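Local structure of beta-1,3-1,4-glucanase (Caldicellulosiruptor sp. F32, 5H4R) at residues A[194-199]-A[204-209]; A[142-147]-A[188-193]. The protein hydrolyses mixed-linkage beta-1,3-1,4-glucans such as lichenan, as a glycoside hydrolase family 5 lichenase, and is held here in an engineered form with cellotetraose. The protein carries 1 engineered substitution. All coordinates share one frame; numbering follows the deposited sequence.

Contact 1: A[194-199]-A[204-209]. With BGC (beta-D-glucopyranose), chain B.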
# COMPACT_ATOMS: atom_id res chain seq x y z
N SER A 194 -8.56 19.32 5.78
CA SER A 194 -8.89 19.50 7.19
C SER A 194 -7.61 19.41 7.99
O SER A 194 -6.69 18.68 7.61
CB SER A 194 -9.87 18.43 7.67
OG SER A 194 -9.75 18.20 9.07
N ARG A 195 -7.57 20.12 9.12
CA ARG A 195 -6.43 19.99 10.03
C ARG A 195 -6.25 18.55 10.49
O ARG A 195 -5.16 18.17 10.92
CB ARG A 195 -6.61 20.90 11.25
CG ARG A 195 -7.74 20.51 12.18
CD ARG A 195 -8.04 21.70 13.13
NE ARG A 195 -9.22 21.51 13.96
CZ ARG A 195 -10.47 21.45 13.49
NH1 ARG A 195 -10.71 21.56 12.18
NH2 ARG A 195 -11.49 21.27 14.33
N PHE A 196 -7.30 17.73 10.39
CA PHE A 196 -7.21 16.34 10.81
C PHE A 196 -6.89 15.37 9.69
O PHE A 196 -6.93 14.16 9.91
CB PHE A 196 -8.52 15.93 11.48
CG PHE A 196 -8.83 16.71 12.73
CD1 PHE A 196 -7.91 16.83 13.75
CD2 PHE A 196 -10.06 17.32 12.87
CE1 PHE A 196 -8.20 17.55 14.90
CE2 PHE A 196 -10.37 18.03 14.02
CZ PHE A 196 -9.44 18.15 15.04
N GLU A 197 -6.57 15.85 8.49
CA GLU A 197 -6.38 14.93 7.37
C GLU A 197 -5.30 13.90 7.68
O GLU A 197 -5.44 12.73 7.31
CB GLU A 197 -6.03 15.71 6.09
CG GLU A 197 -5.79 14.76 4.92
CD GLU A 197 -5.84 15.39 3.55
OE1 GLU A 197 -6.16 16.60 3.43
OE2 GLU A 197 -5.54 14.63 2.57
N TRP A 198 -4.20 14.31 8.31
CA TRP A 198 -3.07 13.42 8.55
C TRP A 198 -2.76 13.21 10.03
O TRP A 198 -1.78 12.53 10.34
CB TRP A 198 -1.81 13.93 7.85
CG TRP A 198 -2.01 14.10 6.36
CD1 TRP A 198 -2.10 15.28 5.68
CD2 TRP A 198 -2.19 13.06 5.38
NE1 TRP A 198 -2.28 15.05 4.34
CE2 TRP A 198 -2.38 13.69 4.14
CE3 TRP A 198 -2.23 11.67 5.44
CZ2 TRP A 198 -2.57 12.98 2.94
CZ3 TRP A 198 -2.43 10.95 4.26
CH2 TRP A 198 -2.59 11.61 3.03
N TRP A 199 -3.56 13.76 10.94
CA TRP A 199 -3.28 13.68 12.36
C TRP A 199 -4.61 13.74 13.10
O TRP A 199 -5.49 14.52 12.73
CB TRP A 199 -2.38 14.83 12.79
CG TRP A 199 -2.23 14.97 14.27
CD1 TRP A 199 -1.38 14.26 15.08
CD2 TRP A 199 -2.95 15.86 15.12
NE1 TRP A 199 -1.53 14.67 16.38
CE2 TRP A 199 -2.48 15.65 16.43
CE3 TRP A 199 -3.94 16.82 14.89
CZ2 TRP A 199 -2.98 16.37 17.52
CZ3 TRP A 199 -4.43 17.54 15.97
CH2 TRP A 199 -3.95 17.30 17.27
N ASN A 204 -11.12 14.79 20.39
CA ASN A 204 -12.06 15.55 19.57
C ASN A 204 -13.11 14.61 18.98
O ASN A 204 -12.75 13.59 18.37
CB ASN A 204 -11.32 16.29 18.47
CG ASN A 204 -12.22 17.19 17.66
OD1 ASN A 204 -13.26 16.76 17.15
ND2 ASN A 204 -11.84 18.45 17.54
N PRO A 205 -14.40 14.92 19.11
CA PRO A 205 -15.43 14.00 18.59
C PRO A 205 -15.39 13.79 17.08
O PRO A 205 -15.83 12.74 16.60
CB PRO A 205 -16.75 14.66 19.02
CG PRO A 205 -16.40 16.07 19.34
CD PRO A 205 -15.00 16.06 19.84
N GLU A 206 -14.90 14.77 16.31
CA GLU A 206 -14.81 14.59 14.87
C GLU A 206 -13.83 13.48 14.54
O GLU A 206 -14.07 12.67 13.63
CB GLU A 206 -14.39 15.91 14.22
CG GLU A 206 -14.46 15.92 12.72
CD GLU A 206 -14.15 17.29 12.13
OE1 GLU A 206 -14.07 18.28 12.89
OE2 GLU A 206 -14.00 17.37 10.89
N CYS A 207 -12.72 13.41 15.28
CA CYS A 207 -11.72 12.37 15.05
C CYS A 207 -12.21 11.02 15.54
O CYS A 207 -12.00 10.01 14.88
CB CYS A 207 -10.41 12.74 15.74
SG CYS A 207 -9.71 14.29 15.17
N ARG A 208 -12.87 10.99 16.70
CA ARG A 208 -13.39 9.72 17.17
C ARG A 208 -14.41 9.16 16.19
O ARG A 208 -14.46 7.95 15.96
CB ARG A 208 -14.01 9.87 18.56
CG ARG A 208 -12.99 10.38 19.58
CD ARG A 208 -13.45 10.22 21.02
NE ARG A 208 -13.54 8.81 21.41
CZ ARG A 208 -12.52 8.06 21.84
NH1 ARG A 208 -11.30 8.57 21.94
NH2 ARG A 208 -12.73 6.79 22.17
N ASP A 209 -15.22 10.04 15.59
CA ASP A 209 -16.24 9.62 14.64
C ASP A 209 -15.62 9.01 13.38
O ASP A 209 -16.11 8.00 12.86
CB ASP A 209 -17.11 10.82 14.29
CG ASP A 209 -18.16 10.50 13.25
OD1 ASP A 209 -19.12 9.76 13.54
OD2 ASP A 209 -18.04 11.03 12.13
C2 BGC B . 1.39 12.43 1.69
C3 BGC B . 0.62 11.53 0.73
C4 BGC B . 1.04 10.07 0.91
C5 BGC B . 0.87 9.68 2.38
C6 BGC B . 1.57 8.38 2.81
C1 BGC B . 1.15 11.96 3.13
O1 BGC B . 1.92 12.70 4.09
O2 BGC B . 0.94 13.78 1.49
O3 BGC B . 0.89 11.94 -0.62
O4 BGC B . 0.17 9.34 0.02
O5 BGC B . 1.57 10.61 3.18
O6 BGC B . 1.55 8.23 4.26
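Phe-196 and Cys-207 meet because both side chains leave the backbone anti to their own carbonyl carbon (chi1 -62° and -60°), which turns the phenyl ring and the sulfur toward each other. Cys-207 SG lies 3.4 Å from the centroid of the Phe-196 ring and only 12° off the ring normal, a sulfur-aromatic contact over the face. The opposite face is covered by Arg-195 CG, whose extended side chain runs alongside the ring, bringing a guanidinium face over Phe-196 CE2. At the edge, Glu-206 OE1 approaches in the ring plane, 3.9 Å from Phe-196 CE2. Asn-204 ND2 comes obliquely to within 3.5 Å of Phe-196 CZ. Arg-195 NH2 and Glu-206 OE1 are 4.2 Å apart, too far for a salt bridge, and no N-H is aimed at the oxygen, so any attraction is probably one of charge alone.

Each side is also braced within its own segment. Asn-204 is the N-cap of its helix, its OD1 accepting from Glu-206 N at 2.7 Å, and this bond fixes how its amide is turned. Ser-194 OG accepts from Phe-196 N at 2.8 Å, an ST turn inside a type I turn running to Glu-197. The Trp-198 ring offers a face to the chain B glucose, CH2 lying 3.8 Å from C1.

The contact folds the end of the loop after strand 181-184 onto the first turn of helix 205-226; Phe-196 O is hydrogen-bonded to Tyr-242 OH, just past strand 237-240, and Asp-209 OD1 to Ser-153 OG, ahead of helix 156-173.

Contact 2: A[142-147]-A[188-193]; sequences HDIMPG and QPRLTG. Engineered in segment 188-193: Gln-188 (natural residue Glu). With BGC (beta-D-glucopyranose), chain B; BGC (beta-D-glucopyranose), chain C; BGC (beta-D-glucopyranose), chain D.
Two loops bordering the substrate cleft of the barrel, those following strands 135-139 and 181-184, meet where Ile-144 packs on Gln-188, Pro-189, Arg-190 and Thr-192. Ile-144 is the centre of an inverse gamma turn; its CG1, anti to the carbonyl carbon (chi1 -49°), and its CG2, anti to the backbone N, meet different parts of Arg-190. CG2 presses to 3.2 Å from Arg-190 O, a buried carbonyl with no polar partner in the model. CG1 lies 4.1 Å from Arg-190 NH1.

The rotation of that guanidinium is fixed: NH1 donates to Gln-188 O at 2.9 Å, with the oxygen 3° out of its plane, and NE is salt-bridged to Glu-197. No direct hydrogen bond joins segments 142-147 and 188-193, but Thr-192 N bonds Tyr-150 OH, farther along the first loop. Water 1 lies 3.0 Å from His-142 ND1 and accepts from Arg-190 NH1; water 2 can only replace it. A further water donates to Ile-144 O; its 2.5 Å approach to Thr-192 OG1 is doubtfully short.

On the sugar side, His-142 CE1 is 3.2 Å from O3 of the chain C glucose. With an alanine here, the bridging water would probably lose a partner and that O3 the ring beside it. Engineered Gln-188 donates from NE2 to O4 of the chain B glucose (3.1 Å, 149°), the oxygen joining it to the chain C unit, while OE1 pairs with His-272. The natural glutamate at this position, just past the fourth strand and at the glycosidic oxygen, would be consistent with the acid/base of family 5 (beta/alpha)8 barrels.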
# COMPACT_ATOMS: atom_id res chain seq x y z
N HIS A 142 -7.47 6.50 -4.63
CA HIS A 142 -7.80 7.93 -4.50
C HIS A 142 -9.28 8.19 -4.74
O HIS A 142 -9.67 8.96 -5.63
CB HIS A 142 -6.99 8.81 -5.45
CG HIS A 142 -5.52 8.84 -5.22
ND1 HIS A 142 -4.95 9.09 -3.98
CD2 HIS A 142 -4.49 8.72 -6.09
CE1 HIS A 142 -3.63 9.07 -4.10
NE2 HIS A 142 -3.33 8.87 -5.38
N ASP A 143 -10.11 7.56 -3.91
CA ASP A 143 -11.56 7.69 -3.93
C ASP A 143 -12.08 8.30 -2.63
O ASP A 143 -13.24 8.09 -2.26
CB ASP A 143 -12.22 6.33 -4.16
CG ASP A 143 -11.92 5.75 -5.53
OD1 ASP A 143 -11.57 6.50 -6.45
OD2 ASP A 143 -12.12 4.52 -5.71
N ILE A 144 -11.26 9.08 -1.93
CA ILE A 144 -11.62 9.56 -0.60
C ILE A 144 -12.25 10.94 -0.79
O ILE A 144 -11.59 11.98 -0.77
CB ILE A 144 -10.42 9.58 0.35
CG1 ILE A 144 -9.67 8.24 0.29
CG2 ILE A 144 -10.87 9.92 1.77
CD1 ILE A 144 -10.49 7.01 0.67
N MET A 145 -13.57 10.95 -0.96
CA MET A 145 -14.31 12.18 -1.19
C MET A 145 -15.78 11.93 -0.87
O MET A 145 -16.26 10.80 -1.04
CB MET A 145 -14.14 12.66 -2.64
CG MET A 145 -14.12 11.55 -3.66
SD MET A 145 -13.30 12.00 -5.23
CE MET A 145 -14.47 13.23 -5.75
N PRO A 146 -16.50 12.94 -0.42
CA PRO A 146 -17.93 12.77 -0.18
C PRO A 146 -18.63 12.27 -1.44
O PRO A 146 -18.36 12.73 -2.55
CB PRO A 146 -18.39 14.17 0.23
CG PRO A 146 -17.15 14.82 0.79
CD PRO A 146 -16.04 14.30 -0.08
N GLY A 147 -19.51 11.30 -1.27
CA GLY A 147 -20.16 10.68 -2.40
C GLY A 147 -19.52 9.39 -2.84
O GLY A 147 -20.17 8.60 -3.54
N GLN A 188 -5.89 5.08 2.11
CA GLN A 188 -5.57 5.99 3.22
C GLN A 188 -6.85 6.71 3.63
O GLN A 188 -7.03 7.91 3.39
CB GLN A 188 -4.46 6.97 2.86
CG GLN A 188 -3.17 6.24 2.67
CD GLN A 188 -1.97 7.10 2.39
OE1 GLN A 188 -0.86 6.69 2.72
NE2 GLN A 188 -2.16 8.23 1.73
N PRO A 189 -7.77 6.00 4.27
CA PRO A 189 -9.07 6.60 4.61
C PRO A 189 -8.89 7.70 5.64
O PRO A 189 -8.23 7.51 6.66
CB PRO A 189 -9.88 5.42 5.17
CG PRO A 189 -8.86 4.50 5.71
CD PRO A 189 -7.63 4.64 4.81
N ARG A 190 -9.47 8.87 5.36
CA ARG A 190 -9.22 10.05 6.18
C ARG A 190 -10.22 11.14 5.81
O ARG A 190 -10.91 11.06 4.80
CB ARG A 190 -7.80 10.56 6.00
CG ARG A 190 -7.55 11.13 4.60
CD ARG A 190 -6.08 11.19 4.26
NE ARG A 190 -5.87 11.94 3.04
CZ ARG A 190 -5.98 11.44 1.82
NH1 ARG A 190 -6.31 10.16 1.64
NH2 ARG A 190 -5.80 12.21 0.76
N LEU A 191 -10.24 12.18 6.63
CA LEU A 191 -10.97 13.39 6.32
C LEU A 191 -10.01 14.22 5.49
O LEU A 191 -8.82 14.28 5.80
CB LEU A 191 -11.40 14.12 7.59
CG LEU A 191 -12.24 13.28 8.57
CD1 LEU A 191 -12.40 14.01 9.90
CD2 LEU A 191 -13.58 12.98 7.98
N THR A 192 -10.49 14.79 4.39
CA THR A 192 -9.61 15.56 3.52
C THR A 192 -9.87 17.06 3.64
O THR A 192 -10.96 17.49 4.00
CB THR A 192 -9.76 15.14 2.06
OG1 THR A 192 -11.10 15.41 1.64
CG2 THR A 192 -9.43 13.69 1.87
N GLY A 193 -8.85 17.85 3.33
CA GLY A 193 -8.96 19.29 3.40
C GLY A 193 -9.34 19.75 4.79
O GLY A 193 -10.34 20.45 4.98
C2 BGC B . 1.39 12.43 1.69
C3 BGC B . 0.62 11.53 0.73
C4 BGC B . 1.04 10.07 0.91
C5 BGC B . 0.87 9.68 2.38
C6 BGC B . 1.57 8.38 2.81
C1 BGC B . 1.15 11.96 3.13
O1 BGC B . 1.92 12.70 4.09
O2 BGC B . 0.94 13.78 1.49
O3 BGC B . 0.89 11.94 -0.62
O4 BGC B . 0.17 9.34 0.02
O5 BGC B . 1.57 10.61 3.18
O6 BGC B . 1.55 8.23 4.26
C2 BGC C . -0.40 7.52 -1.37
C3 BGC C . 0.23 7.49 -2.75
C4 BGC C . 1.21 8.65 -2.82
C5 BGC C . 2.38 8.23 -1.93
C6 BGC C . 3.47 9.31 -1.87
C1 BGC C . 0.55 7.99 -0.26
O2 BGC C . -0.99 6.24 -1.07
O3 BGC C . -0.82 7.63 -3.70
O4 BGC C . 1.65 8.78 -4.17
O5 BGC C . 1.94 7.94 -0.60
O6 BGC C . 2.97 10.61 -1.55
C2 BGC D . 2.56 10.15 -5.88
C3 BGC D . 2.51 11.55 -6.48
C4 BGC D . 1.06 11.90 -6.81
C5 BGC D . 0.17 11.71 -5.57
C6 BGC D . -1.30 11.93 -5.88
C1 BGC D . 1.64 10.09 -4.67
O2 BGC D . 3.91 9.84 -5.51
O3 BGC D . 3.32 11.53 -7.66
O4 BGC D . 1.04 13.31 -7.13
O5 BGC D . 0.31 10.40 -5.09
O6 BGC D . -2.03 11.98 -4.63
O HOH W 1 -6.38 9.75 -1.41
O HOH W 2 -6.09 8.33 -1.08
O HOH W 3 -11.68 14.66 -0.71

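Contact 2 closes along the chain before contact 1 opens, their centres 12 Å apart, and both draw on the long loop between strand 181-184 and helix 205-226. Contact 2 ties the start of that loop to the loop after strand 135-139; contact 1 folds its later part onto the helix. They are joined directly: Glu-197 OE2 forms a salt bridge with Arg-190 NE at 2.8 Å, and Trp-198 CH2 packs 3.3 Å from the same NE. Both reach the chain B glucose, Trp-198 across a ring face and Gln-188 at the linkage oxygen, so the two loop segments present the sugar with neighbouring surfaces of one pocket.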